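Local coordinates for protein indole-3-acetic acid-amido synthetase GH3.15 (Arabidopsis thaliana, PDB 6E1Q) that uses ATP to conjugate the auxin precursor indole-3-butyric acid, and the herbicide 2,4-DB, to amino acids, chiefly glutamine, at residues Val62-Tyr67 with Leu401-Val406. Numbering follows the deposited sequence.
Sequences VPVVTY and LYRYRV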
ATOM      1  N   VAL A  62     -20.279  22.309   8.712  1.00 53.46           N
ATOM      2  CA  VAL A  62     -19.967  20.871   8.632  1.00 50.22           C
ATOM      3  C   VAL A  62     -18.639  20.654   9.326  1.00 49.48           C
ATOM      4  O   VAL A  62     -17.635  21.268   8.950  1.00 50.91           O
ATOM      5  CB  VAL A  62     -19.929  20.397   7.174  1.00 49.68           C
ATOM      6  CG1 VAL A  62     -19.445  18.948   7.101  1.00 41.11           C
ATOM      7  CG2 VAL A  62     -21.315  20.562   6.531  1.00 47.45           C
ATOM      8  N   PRO A  63     -18.574  19.794  10.346  1.00 56.57           N
ATOM      9  CA  PRO A  63     -17.324  19.613  11.081  1.00 52.70           C
ATOM     10  C   PRO A  63     -16.337  18.725  10.340  1.00 49.71           C
ATOM     11  O   PRO A  63     -16.699  17.853   9.542  1.00 39.91           O
ATOM     12  CB  PRO A  63     -17.789  18.951  12.383  1.00 52.66           C
ATOM     13  CG  PRO A  63     -18.950  18.115  11.940  1.00 50.57           C
ATOM     14  CD  PRO A  63     -19.650  18.932  10.874  1.00 57.02           C
ATOM     15  N   VAL A  64     -15.061  18.955  10.628  1.00 48.88           N
ATOM     16  CA  VAL A  64     -14.003  18.076  10.144  1.00 44.55           C
ATOM     17  C   VAL A  64     -13.931  16.881  11.084  1.00 40.16           C
ATOM     18  O   VAL A  64     -13.744  17.046  12.293  1.00 46.77           O
ATOM     19  CB  VAL A  64     -12.659  18.816  10.067  1.00 47.11           C
ATOM     20  CG1 VAL A  64     -11.588  17.911   9.470  1.00 43.92           C
ATOM     21  CG2 VAL A  64     -12.808  20.081   9.236  1.00 43.66           C
ATOM     22  N   VAL A  65     -14.072  15.676  10.532  1.00 40.05           N
ATOM     23  CA  VAL A  65     -14.276  14.489  11.344  1.00 44.02           C
ATOM     24  C   VAL A  65     -13.233  13.437  11.006  1.00 41.36           C
ATOM     25  O   VAL A  65     -12.572  13.493   9.967  1.00 40.53           O
ATOM     26  CB  VAL A  65     -15.690  13.911  11.151  1.00 41.34           C
ATOM     27  CG1 VAL A  65     -16.717  14.909  11.619  1.00 42.55           C
ATOM     28  CG2 VAL A  65     -15.911  13.540   9.684  1.00 29.90           C
ATOM     29  N   THR A  66     -13.095  12.473  11.916  1.00 35.34           N
ATOM     30  CA  THR A  66     -12.343  11.244  11.706  1.00 32.79           C
ATOM     31  C   THR A  66     -13.315  10.078  11.602  1.00 38.72           C
ATOM     32  O   THR A  66     -14.510  10.218  11.871  1.00 36.41           O
ATOM     33  CB  THR A  66     -11.367  10.969  12.850  1.00 36.08           C
ATOM     34  OG1 THR A  66     -12.104  10.860  14.076  1.00 39.12           O
ATOM     35  CG2 THR A  66     -10.317  12.072  12.960  1.00 42.78           C
ATOM     36  N   TYR A  67     -12.777   8.907  11.236  1.00 39.27           N
ATOM     37  CA  TYR A  67     -13.580   7.689  11.226  1.00 30.23           C
ATOM     38  C   TYR A  67     -14.263   7.472  12.568  1.00 36.48           C
ATOM     39  O   TYR A  67     -15.438   7.080  12.619  1.00 33.53           O
ATOM     40  CB  TYR A  67     -12.718   6.479  10.883  1.00 34.63           C
ATOM     41  CG  TYR A  67     -13.550   5.228  10.719  1.00 36.82           C
ATOM     42  CD1 TYR A  67     -14.203   4.967   9.528  1.00 41.20           C
ATOM     43  CD2 TYR A  67     -13.729   4.332  11.779  1.00 37.87           C
ATOM     44  CE1 TYR A  67     -14.978   3.827   9.371  1.00 39.17           C
ATOM     45  CE2 TYR A  67     -14.505   3.188  11.630  1.00 33.26           C
ATOM     46  CZ  TYR A  67     -15.125   2.947  10.414  1.00 40.15           C
ATOM     47  OH  TYR A  67     -15.892   1.831  10.224  1.00 49.31           O
ATOM     48  N   LEU A 401     -19.164  10.429   2.904  1.00 33.00           N
ATOM     49  CA  LEU A 401     -18.190  11.065   3.789  1.00 32.61           C
ATOM     50  C   LEU A 401     -18.110  12.561   3.492  1.00 38.86           C
ATOM     51  O   LEU A 401     -18.101  12.978   2.325  1.00 38.71           O
ATOM     52  CB  LEU A 401     -16.813  10.425   3.636  1.00 36.81           C
ATOM     53  CG  LEU A 401     -16.811   8.916   3.914  1.00 38.61           C
ATOM     54  CD1 LEU A 401     -15.431   8.350   3.678  1.00 41.16           C
ATOM     55  CD2 LEU A 401     -17.278   8.630   5.340  1.00 31.63           C
ATOM     56  N   TYR A 402     -18.037  13.366   4.554  1.00 30.42           N
ATOM     57  CA  TYR A 402     -18.058  14.817   4.449  1.00 33.78           C
ATOM     58  C   TYR A 402     -16.939  15.366   5.318  1.00 36.68           C
ATOM     59  O   TYR A 402     -16.933  15.140   6.532  1.00 35.85           O
ATOM     60  CB  TYR A 402     -19.422  15.361   4.880  1.00 35.74           C
ATOM     61  CG  TYR A 402     -20.542  14.723   4.102  1.00 37.18           C
ATOM     62  CD1 TYR A 402     -20.916  15.224   2.859  1.00 34.88           C
ATOM     63  CD2 TYR A 402     -21.205  13.598   4.588  1.00 34.37           C
ATOM     64  CE1 TYR A 402     -21.933  14.642   2.133  1.00 34.27           C
ATOM     65  CE2 TYR A 402     -22.235  13.004   3.870  1.00 34.48           C
ATOM     66  CZ  TYR A 402     -22.588  13.535   2.640  1.00 38.90           C
ATOM     67  OH  TYR A 402     -23.588  12.971   1.894  1.00 36.15           O
ATOM     68  N   ARG A 403     -15.982  16.050   4.689  1.00 30.79           N
ATOM     69  CA  ARG A 403     -14.837  16.660   5.375  1.00 36.73           C
ATOM     70  C   ARG A 403     -14.169  15.665   6.314  1.00 36.97           C
ATOM     71  O   ARG A 403     -14.033  15.884   7.521  1.00 33.50           O
ATOM     72  CB  ARG A 403     -15.242  17.923   6.135  1.00 35.93           C
ATOM     73  CG  ARG A 403     -16.135  18.837   5.326  1.00 40.92           C
ATOM     74  CD  ARG A 403     -16.271  20.191   5.977  1.00 40.38           C
ATOM     75  NE  ARG A 403     -15.105  21.030   5.728  1.00 45.82           N
ATOM     76  CZ  ARG A 403     -14.822  22.132   6.415  1.00 51.81           C
ATOM     77  NH1 ARG A 403     -15.619  22.523   7.405  1.00 51.64           N
ATOM     78  NH2 ARG A 403     -13.746  22.839   6.112  1.00 58.41           N
ATOM     79  N   TYR A 404     -13.739  14.562   5.720  1.00 37.32           N
ATOM     80  CA  TYR A 404     -13.301  13.396   6.459  1.00 32.52           C
ATOM     81  C   TYR A 404     -11.783  13.311   6.383  1.00 35.08           C
ATOM     82  O   TYR A 404     -11.196  13.416   5.300  1.00 30.68           O
ATOM     83  CB  TYR A 404     -13.972  12.144   5.883  1.00 32.62           C
ATOM     84  CG  TYR A 404     -13.430  10.812   6.348  1.00 35.91           C
ATOM     85  CD1 TYR A 404     -12.296  10.250   5.749  1.00 31.34           C
ATOM     86  CD2 TYR A 404     -14.080  10.081   7.348  1.00 36.45           C
ATOM     87  CE1 TYR A 404     -11.809   9.005   6.149  1.00 28.66           C
ATOM     88  CE2 TYR A 404     -13.591   8.837   7.761  1.00 33.90           C
ATOM     89  CZ  TYR A 404     -12.462   8.304   7.156  1.00 34.74           C
ATOM     90  OH  TYR A 404     -11.971   7.069   7.540  1.00 34.59           O
ATOM     91  N   ARG A 405     -11.158  13.129   7.529  1.00 32.75           N
ATOM     92  CA  ARG A 405      -9.711  13.120   7.615  1.00 34.57           C
ATOM     93  C   ARG A 405      -9.185  11.750   7.220  1.00 38.46           C
ATOM     94  O   ARG A 405      -9.560  10.732   7.807  1.00 37.39           O
ATOM     95  CB  ARG A 405      -9.268  13.500   9.024  1.00 35.40           C
ATOM     96  CG  ARG A 405      -9.397  14.994   9.280  1.00 39.02           C
ATOM     97  CD  ARG A 405      -9.205  15.300  10.755  1.00 39.84           C
ATOM     98  NE  ARG A 405      -7.829  15.050  11.157  1.00 37.65           N
ATOM     99  CZ  ARG A 405      -7.413  15.057  12.417  1.00 51.42           C
ATOM    100  NH1 ARG A 405      -8.275  15.310  13.394  1.00 54.12           N
ATOM    101  NH2 ARG A 405      -6.137  14.816  12.694  1.00 55.74           N
ATOM    102  N   VAL A 406      -8.301  11.744   6.228  1.00 34.20           N
ATOM    103  CA  VAL A 406      -7.833  10.517   5.608  1.00 39.74           C
ATOM    104  C   VAL A 406      -6.687   9.889   6.390  1.00 38.82           C
ATOM    105  O   VAL A 406      -6.482   8.672   6.310  1.00 43.59           O
ATOM    106  CB  VAL A 406      -7.487  10.870   4.149  1.00 42.39           C
ATOM    107  CG1 VAL A 406      -6.422   9.981   3.593  1.00 49.93           C
ATOM    108  CG2 VAL A 406      -8.754  10.807   3.305  1.00 41.79           C
TER
HETATM  109  O   HOH W   1     -18.533  16.097   8.591  1.00 36.03           O
HETATM  110  O   HOH W   2     -10.127   9.015   9.879  1.00 39.46           O
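Val-65 and Tyr-404 form a single parallel-type beta bridge: Val-65 N donates to Arg-403 O over 3.0 Å, and Arg-405 N donates to Val-65 O over 2.8 Å. Two waters continue the pairing beyond the bridge, one donating to Pro-63 O and Tyr-402 O, the other accepting from Tyr-67 N and donating to Arg-405 O.

The main polar side-chain contact is made by Arg-403, whose NH1 reaches Val-62 O at 2.8 Å. That oxygen lies 12° out of the guanidinium plane, and the C=O...N angle of 165° shows a nearly axial approach. Val-64 CG2 sits 4.0 Å above the centre of one guanidinium face, while NH2 makes a salt bridge with Glu-358. An alanine at Arg-403 would probably leave Val-62 O without this donor, Glu-358 without its cationic mate and Val-64 CG2 without the flat group beneath it.

Apolar packing flanks the bonds. Val-62 CG1, anti to the backbone N (chi1 173°), meets Arg-403 CD at 3.6 Å; Val-64 CG1 touches Arg-405 CG, the two side chains crossing at about a right angle. Tyr-404 runs alongside Tyr-67, its CE2 4.0 Å from Tyr-67 CB. At its polar end, Tyr-404 OH is hydrogen-bonded to the ATP-site residue Glu-330, so the contact borders the nucleotide site.

The loop between helices 55-61 and 67-78, with Thr-66 as N-cap of the latter, thus joins the N-terminal domain to the central domain. There Arg-403 and Tyr-404 form a G1 beta bulge opposite Val-395 of strand 390-396, and helix 43-49 packs on Val-62 and Tyr-402.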